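Long-range contacts in Keto/oxoacid ferredoxin oxidoreductase, gamma subunit (Geobacter sulfurreducens, PDB 3ON3), which probably serves as the gamma subunit of a 2-oxoacid:ferredoxin oxidoreductase, an enzyme that oxidises 2-oxoacids and passes the electrons to ferredoxin: residues B[28-33]-B[145-151]; B[35-41]-B[54-60]; B[89-95]-B[109-113]. One frame throughout, in Å; residues are numbered along the deposited sequence.

Contact 1: residues B[28-33]-B[145-151]; sequences AASIYD and VVSKEAA
The C-terminal end of helix 18-32 packs against the first turn of helix 148-157 and the loop leading into it. Residues 28-32 are helical and include a wider pi-type turn, Asp33 N donating to Ala28 O at 2.8 Å. On the other side Val146 and Ser147 are extended (psi near 155°) before the chain turns helical at Lys148. The nearest CA pairs are Ala28 with Ala150 at 4.7 Å and Ala29 with Val146 at 5.7 Å.

Small side chains permit this closeness. Ala28 CB lies 4.1 Å from Ala150 CB and 4.3 Å from Ala151 CB, while Ala29 CB meets Val146 CG1 at 3.7 Å, with Val146 in the m rotamer. Tyr32, also m, rests its CB 3.8 Å from Ala150 CB; its ring leads off along helix 148-157, where the hydroxyl bonds to Ser157.

The polar part is an N-terminal cap. Ser147, the N-cap residue with chi1 p, accepts from Ala150 N through OG at 3.0 Å. Asp33 (chi1 -113°) joins in with both carboxylate oxygens: Ser147 N donates to Asp33 OD2 at 2.7 Å and Ser147 OG donates to Asp33 OD1 at 3.0 Å. Ser147 OG thus acts as donor and acceptor at once, and the negative charge of Asp33 sits beside the positive end of the helix dipole.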
# COMPACT_ATOMS: atom_id res chain seq x y z
N ALA B 28 -11.21 4.79 -1.18
CA ALA B 28 -12.55 5.00 -1.70
C ALA B 28 -13.52 4.97 -0.53
O ALA B 28 -14.36 5.84 -0.40
CB ALA B 28 -12.92 3.94 -2.71
N ALA B 29 -13.36 3.97 0.34
CA ALA B 29 -14.24 3.82 1.48
C ALA B 29 -14.15 4.95 2.49
O ALA B 29 -15.17 5.41 3.01
CB ALA B 29 -13.97 2.49 2.17
N SER B 30 -12.94 5.39 2.81
CA SER B 30 -12.75 6.29 3.95
C SER B 30 -12.71 7.75 3.55
O SER B 30 -13.57 8.53 3.93
CB SER B 30 -11.48 5.91 4.72
OG SER B 30 -10.40 5.77 3.81
N ILE B 31 -11.70 8.12 2.77
CA ILE B 31 -11.59 9.48 2.25
C ILE B 31 -12.86 9.91 1.54
O ILE B 31 -13.37 11.00 1.81
CB ILE B 31 -10.44 9.61 1.24
CG1 ILE B 31 -9.12 9.17 1.89
CG2 ILE B 31 -10.34 11.04 0.75
CD1 ILE B 31 -7.96 9.16 0.93
N TYR B 32 -13.39 9.07 0.64
CA TYR B 32 -14.54 9.47 -0.19
C TYR B 32 -15.88 8.98 0.30
O TYR B 32 -16.84 9.73 0.30
CB TYR B 32 -14.32 9.15 -1.67
CG TYR B 32 -13.04 9.79 -2.14
CD1 TYR B 32 -12.96 11.17 -2.36
CD2 TYR B 32 -11.91 9.03 -2.33
CE1 TYR B 32 -11.78 11.76 -2.77
CE2 TYR B 32 -10.72 9.60 -2.72
CZ TYR B 32 -10.65 10.96 -2.95
OH TYR B 32 -9.45 11.51 -3.34
N ASP B 33 -15.98 7.75 0.77
CA ASP B 33 -17.29 7.25 1.18
C ASP B 33 -17.62 7.47 2.66
O ASP B 33 -18.73 7.19 3.08
CB ASP B 33 -17.50 5.79 0.77
CG ASP B 33 -18.58 5.64 -0.29
OD1 ASP B 33 -19.10 6.68 -0.75
OD2 ASP B 33 -18.92 4.50 -0.67
N VAL B 145 -19.57 -2.32 -2.05
CA VAL B 145 -19.07 -1.91 -0.74
C VAL B 145 -18.84 -0.39 -0.67
O VAL B 145 -19.03 0.23 0.38
CB VAL B 145 -17.81 -2.73 -0.28
CG1 VAL B 145 -16.57 -2.37 -1.09
CG2 VAL B 145 -17.55 -2.51 1.19
N VAL B 146 -18.43 0.19 -1.80
CA VAL B 146 -18.26 1.65 -1.91
C VAL B 146 -19.04 2.15 -3.12
O VAL B 146 -19.29 1.38 -4.05
CB VAL B 146 -16.77 2.04 -2.08
CG1 VAL B 146 -15.98 1.66 -0.83
CG2 VAL B 146 -16.15 1.37 -3.32
N SER B 147 -19.41 3.43 -3.11
CA SER B 147 -20.10 4.01 -4.27
C SER B 147 -19.15 4.00 -5.45
O SER B 147 -17.93 4.02 -5.28
CB SER B 147 -20.57 5.45 -3.99
OG SER B 147 -19.47 6.30 -3.69
N LYS B 148 -19.71 3.95 -6.65
CA LYS B 148 -18.92 4.02 -7.87
C LYS B 148 -18.14 5.34 -7.88
O LYS B 148 -16.98 5.37 -8.30
CB LYS B 148 -19.82 3.90 -9.11
CG LYS B 148 -19.06 3.97 -10.45
CD LYS B 148 -20.02 4.15 -11.66
CE LYS B 148 -19.30 3.94 -12.99
NZ LYS B 148 -20.08 4.46 -14.18
N GLU B 149 -18.77 6.41 -7.40
CA GLU B 149 -18.11 7.71 -7.34
C GLU B 149 -16.87 7.69 -6.43
O GLU B 149 -15.82 8.21 -6.81
CB GLU B 149 -19.08 8.85 -6.95
CG GLU B 149 -18.37 10.20 -6.73
CD GLU B 149 -19.29 11.36 -6.28
OE1 GLU B 149 -20.49 11.16 -6.03
OE2 GLU B 149 -18.78 12.50 -6.18
N ALA B 150 -17.01 7.11 -5.24
CA ALA B 150 -15.91 6.99 -4.27
C ALA B 150 -14.72 6.28 -4.90
O ALA B 150 -13.57 6.74 -4.81
CB ALA B 150 -16.36 6.23 -3.02
N ALA B 151 -15.00 5.16 -5.53
CA ALA B 151 -13.96 4.34 -6.13
C ALA B 151 -13.31 5.04 -7.30
O ALA B 151 -12.08 4.98 -7.48
CB ALA B 151 -14.52 2.96 -6.56

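Contact 2: residues B[35-41]-B[54-60]; sequences KQAVQSQ and SEVIISD
Strands 36-43 and 52-59 form an antiparallel beta hairpin at one edge of the chain's mixed sheet. Residues 36-41 and 54-59 are extended, their axes passing 4.8 Å apart at 164°. Residue numbers in each pair sum to 95: Gln36-Ser59, Val38-Ile57 and Ser40-Glu55 are hydrogen-bonded pairs (CA-CA 5.4-5.5 Å), with non-hydrogen-bonded Ala37-Ile58 and Gln39-Val56 (4.5 Å) between.

Each hydrogen-bonded pair is satisfied in both directions. Gln36 N donates to Ser59 O at 3.0 Å and Ser59 N to Gln36 O at 3.2 Å; Val38 N to Ile57 O and Ile57 N to Val38 O are both 3.0 Å; Ser40 N reaches Glu55 O at 3.1 Å and Glu55 N reaches Ser40 O at 2.8 Å. The outward backbone groups of Ser54, Val56 and Ile58 bond to strand 6-12, while residues 37-41 pair antiparallel with a strand of the second subunit, continuing the sheet.

Val38 CG1 packs 3.7 Å from Ile57 CB on one face; on the other, Ala37 CB lies 4.0 Å from Ile58 CG1. Several polar ends have outside partners: Lys35 NZ bonds to Val145 O, Ser54 OG to Leu18 O, Glu55 (salt bridge) to Lys53, and Gln39 OE1 and Gln41 NE2 to Gln41 NE2 and Gln39 OE1 of the second subunit. Within the strand, Gln39 (t) and Gln41 (chi1 26°) join amides reciprocally, Gln41 NE2 to Gln39 OE1 at 2.9 Å and Gln39 NE2 to Gln41 OE1 at 2.6 Å.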
# COMPACT_ATOMS: atom_id res chain seq x y z
N LYS B 35 -16.37 5.96 5.28
CA LYS B 35 -16.25 4.80 6.16
C LYS B 35 -14.84 4.70 6.76
O LYS B 35 -13.99 5.57 6.55
CB LYS B 35 -16.64 3.52 5.42
CG LYS B 35 -18.04 3.56 4.84
CD LYS B 35 -18.34 2.37 3.93
CE LYS B 35 -19.81 2.37 3.48
NZ LYS B 35 -20.17 1.13 2.73
N GLN B 36 -14.61 3.64 7.52
CA GLN B 36 -13.29 3.34 8.06
C GLN B 36 -12.70 2.21 7.24
O GLN B 36 -13.44 1.42 6.67
CB GLN B 36 -13.39 2.92 9.53
CG GLN B 36 -14.33 3.79 10.35
CD GLN B 36 -13.63 4.49 11.49
OE1 GLN B 36 -12.46 4.85 11.39
NE2 GLN B 36 -14.35 4.70 12.58
N ALA B 37 -11.38 2.12 7.18
CA ALA B 37 -10.78 1.06 6.40
C ALA B 37 -9.34 0.81 6.81
O ALA B 37 -8.62 1.70 7.26
CB ALA B 37 -10.87 1.36 4.91
N VAL B 38 -8.93 -0.44 6.62
CA VAL B 38 -7.57 -0.84 6.89
C VAL B 38 -7.09 -1.66 5.69
O VAL B 38 -7.80 -2.53 5.19
CB VAL B 38 -7.48 -1.60 8.22
CG1 VAL B 38 -8.15 -2.96 8.11
CG2 VAL B 38 -6.03 -1.71 8.71
N GLN B 39 -5.91 -1.33 5.20
CA GLN B 39 -5.34 -2.04 4.05
C GLN B 39 -3.98 -2.61 4.47
O GLN B 39 -3.22 -1.95 5.17
CB GLN B 39 -5.19 -1.08 2.87
CG GLN B 39 -4.92 -1.76 1.55
CD GLN B 39 -3.50 -2.28 1.44
OE1 GLN B 39 -2.55 -1.63 1.86
NE2 GLN B 39 -3.36 -3.47 0.86
N SER B 40 -3.67 -3.83 4.04
CA SER B 40 -2.44 -4.48 4.51
C SER B 40 -2.06 -5.68 3.67
O SER B 40 -2.89 -6.25 2.98
CB SER B 40 -2.59 -4.93 5.96
OG SER B 40 -3.48 -6.03 6.04
N GLN B 41 -0.78 -6.05 3.74
CA GLN B 41 -0.26 -7.25 3.09
C GLN B 41 0.78 -7.90 3.97
O GLN B 41 1.60 -7.21 4.60
CB GLN B 41 0.36 -6.92 1.73
CG GLN B 41 0.87 -5.50 1.61
CD GLN B 41 -0.25 -4.52 1.33
OE1 GLN B 41 -1.14 -4.80 0.53
NE2 GLN B 41 -0.20 -3.35 1.98
N SER B 54 -3.25 -8.94 -1.15
CA SER B 54 -3.37 -7.79 -0.27
C SER B 54 -4.81 -7.77 0.25
O SER B 54 -5.72 -8.31 -0.40
CB SER B 54 -3.02 -6.50 -1.01
OG SER B 54 -4.14 -5.99 -1.70
N GLU B 55 -5.03 -7.20 1.42
CA GLU B 55 -6.35 -7.26 2.04
C GLU B 55 -6.91 -5.88 2.32
O GLU B 55 -6.16 -4.92 2.53
CB GLU B 55 -6.30 -8.03 3.36
CG GLU B 55 -6.01 -9.50 3.22
CD GLU B 55 -6.06 -10.21 4.55
OE1 GLU B 55 -6.51 -9.58 5.54
OE2 GLU B 55 -5.66 -11.39 4.62
N VAL B 56 -8.23 -5.78 2.31
CA VAL B 56 -8.89 -4.56 2.76
C VAL B 56 -10.12 -4.91 3.59
O VAL B 56 -10.90 -5.80 3.25
CB VAL B 56 -9.22 -3.56 1.60
CG1 VAL B 56 -10.01 -4.25 0.51
CG2 VAL B 56 -9.97 -2.33 2.13
N ILE B 57 -10.26 -4.22 4.71
CA ILE B 57 -11.39 -4.41 5.59
C ILE B 57 -12.04 -3.06 5.76
O ILE B 57 -11.38 -2.08 6.12
CB ILE B 57 -10.98 -4.96 6.96
CG1 ILE B 57 -10.10 -6.21 6.82
CG2 ILE B 57 -12.22 -5.24 7.81
CD1 ILE B 57 -9.35 -6.58 8.11
N ILE B 58 -13.34 -3.01 5.49
CA ILE B 58 -14.10 -1.77 5.51
C ILE B 58 -15.24 -1.93 6.49
O ILE B 58 -15.78 -3.03 6.65
CB ILE B 58 -14.64 -1.46 4.09
CG1 ILE B 58 -13.48 -1.13 3.15
CG2 ILE B 58 -15.71 -0.36 4.10
CD1 ILE B 58 -13.84 -1.31 1.69
N SER B 59 -15.61 -0.86 7.16
CA SER B 59 -16.72 -0.93 8.08
C SER B 59 -17.28 0.44 8.41
O SER B 59 -16.56 1.46 8.36
CB SER B 59 -16.31 -1.66 9.35
OG SER B 59 -17.42 -1.85 10.20
N ASP B 60 -18.57 0.47 8.72
CA ASP B 60 -19.22 1.69 9.19
C ASP B 60 -18.61 2.12 10.52
O ASP B 60 -18.65 3.30 10.88
CB ASP B 60 -20.73 1.47 9.34
CG ASP B 60 -21.46 1.57 8.02
OD1 ASP B 60 -21.30 2.59 7.33
OD2 ASP B 60 -22.21 0.63 7.68

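Contact 3: residues B[89-95]-B[109-113]; sequences LKEGGVL and NYQTT
Tyr110, chi1 m, packs its side chain against Leu89 and Leu95: its CD1 comes within 3.3 Å of Leu89 CD2, and its CB lies 3.9 Å from Leu95 CB. Parallel strands 93-98 and 111-115 pair at an edge of the sheet within the chain, the short axes of 93-95 and 111-113 being 4.7 Å apart at 16°. Val94 is bridged to Gln111 and Leu95 to Thr112 (CA-CA 5.0 and 4.6 Å). The parallel ladder alternates partners: Gln111 N donates to Gly93 O, Leu95 N to Gln111 O and Thr113 N to Leu95 O, all at 2.9 Å.

A type II turn from Lys90 to Gly93 precedes it, closed by Gly93 N to Lys90 O at 2.9 Å. Gly92 takes the positive phi (80°), and a CB on Gly93 would clash with Leu89 CD1. Strand 71-76 flanks 93-98 on its other side. Where the turn meets the incoming chain, Gly92 N donates almost linearly to Asn109 O at 3.0 Å.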
# COMPACT_ATOMS: atom_id res chain seq x y z
N LEU B 89 -12.48 -17.67 1.54
CA LEU B 89 -13.70 -16.98 1.11
C LEU B 89 -14.96 -17.65 1.66
O LEU B 89 -15.19 -18.84 1.43
CB LEU B 89 -13.77 -16.94 -0.41
CG LEU B 89 -15.06 -16.38 -0.99
CD1 LEU B 89 -15.18 -14.88 -0.70
CD2 LEU B 89 -15.04 -16.66 -2.47
N LYS B 90 -15.77 -16.90 2.40
CA LYS B 90 -16.97 -17.45 3.01
C LYS B 90 -17.93 -17.96 1.94
O LYS B 90 -17.93 -17.48 0.81
CB LYS B 90 -17.66 -16.40 3.88
CG LYS B 90 -18.36 -15.32 3.08
CD LYS B 90 -19.36 -14.54 3.93
CE LYS B 90 -19.78 -13.26 3.22
NZ LYS B 90 -20.23 -13.48 1.80
N GLU B 91 -18.75 -18.95 2.31
CA GLU B 91 -19.75 -19.51 1.40
C GLU B 91 -20.76 -18.46 0.96
O GLU B 91 -21.29 -17.73 1.79
CB GLU B 91 -20.49 -20.68 2.05
CG GLU B 91 -21.28 -21.52 1.06
CD GLU B 91 -22.65 -21.89 1.59
OE1 GLU B 91 -23.33 -21.01 2.16
OE2 GLU B 91 -23.05 -23.07 1.43
N GLY B 92 -21.03 -18.40 -0.34
CA GLY B 92 -21.90 -17.38 -0.90
C GLY B 92 -21.15 -16.06 -1.09
O GLY B 92 -21.74 -15.06 -1.51
N GLY B 93 -19.86 -16.06 -0.78
CA GLY B 93 -19.04 -14.87 -0.94
C GLY B 93 -18.77 -14.60 -2.40
O GLY B 93 -19.00 -15.45 -3.25
N VAL B 94 -18.28 -13.40 -2.68
CA VAL B 94 -17.99 -12.97 -4.04
C VAL B 94 -16.66 -13.53 -4.52
O VAL B 94 -15.63 -13.37 -3.88
CB VAL B 94 -17.99 -11.41 -4.15
CG1 VAL B 94 -17.27 -10.94 -5.42
CG2 VAL B 94 -19.40 -10.89 -4.12
N LEU B 95 -16.69 -14.22 -5.65
CA LEU B 95 -15.46 -14.77 -6.20
C LEU B 95 -15.26 -14.24 -7.60
O LEU B 95 -15.98 -14.58 -8.50
CB LEU B 95 -15.49 -16.30 -6.20
CG LEU B 95 -14.32 -16.97 -6.94
CD1 LEU B 95 -12.99 -16.53 -6.37
CD2 LEU B 95 -14.44 -18.49 -6.95
N ASN B 109 -19.49 -23.39 -2.87
CA ASN B 109 -20.55 -22.48 -3.27
C ASN B 109 -20.10 -21.02 -3.16
O ASN B 109 -19.88 -20.53 -2.05
CB ASN B 109 -21.77 -22.69 -2.38
CG ASN B 109 -22.75 -23.69 -2.96
OD1 ASN B 109 -22.37 -24.59 -3.72
ND2 ASN B 109 -24.03 -23.54 -2.61
N TYR B 110 -19.98 -20.34 -4.30
CA TYR B 110 -19.58 -18.93 -4.33
C TYR B 110 -20.36 -18.17 -5.41
O TYR B 110 -20.66 -18.73 -6.47
CB TYR B 110 -18.08 -18.79 -4.63
CG TYR B 110 -17.18 -19.62 -3.73
CD1 TYR B 110 -17.05 -19.32 -2.38
CD2 TYR B 110 -16.45 -20.70 -4.24
CE1 TYR B 110 -16.22 -20.07 -1.55
CE2 TYR B 110 -15.62 -21.46 -3.41
CZ TYR B 110 -15.52 -21.14 -2.07
OH TYR B 110 -14.71 -21.87 -1.23
N GLN B 111 -20.69 -16.90 -5.16
CA GLN B 111 -21.20 -16.05 -6.23
C GLN B 111 -20.02 -15.76 -7.13
O GLN B 111 -19.24 -14.84 -6.88
CB GLN B 111 -21.81 -14.75 -5.69
CG GLN B 111 -23.05 -14.92 -4.81
CD GLN B 111 -24.26 -15.43 -5.59
OE1 GLN B 111 -24.88 -16.44 -5.20
NE2 GLN B 111 -24.61 -14.75 -6.68
N THR B 112 -19.89 -16.55 -8.19
CA THR B 112 -18.70 -16.53 -9.02
C THR B 112 -18.89 -15.75 -10.31
O THR B 112 -19.84 -15.98 -11.06
CB THR B 112 -18.25 -17.96 -9.38
OG1 THR B 112 -17.97 -18.68 -8.17
CG2 THR B 112 -17.00 -17.92 -10.23
N THR B 113 -17.97 -14.83 -10.56
CA THR B 113 -17.95 -14.10 -11.81
C THR B 113 -16.59 -14.23 -12.44
O THR B 113 -15.58 -14.12 -11.75
CB THR B 113 -18.26 -12.60 -11.60
OG1 THR B 113 -19.57 -12.47 -11.06
CG2 THR B 113 -18.17 -11.85 -12.94

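Contacts 2 and 3 lie in one mixed six-stranded sheet, towards opposite edges, with centres about 19 Å apart; strands 6-12 and 71-76 lie between. Contact 1 joins the end of helix 18-32 to the start of helix 148-157 and the loop before it, 12 Å from contact 2 and about 22 Å from contact 3 between centres. It touches contact 2 directly: Lys35 reaches Ala29 and Val145, and Ala29 packs on Ile58. Along the chain, contact 1 closes a loop enclosing both others, contact 2 coming before contact 3. The sheet thus continues into the second subunit from the contact 2 side, while at the other outer edge no other chain of the assembly touches the segments of contact 3.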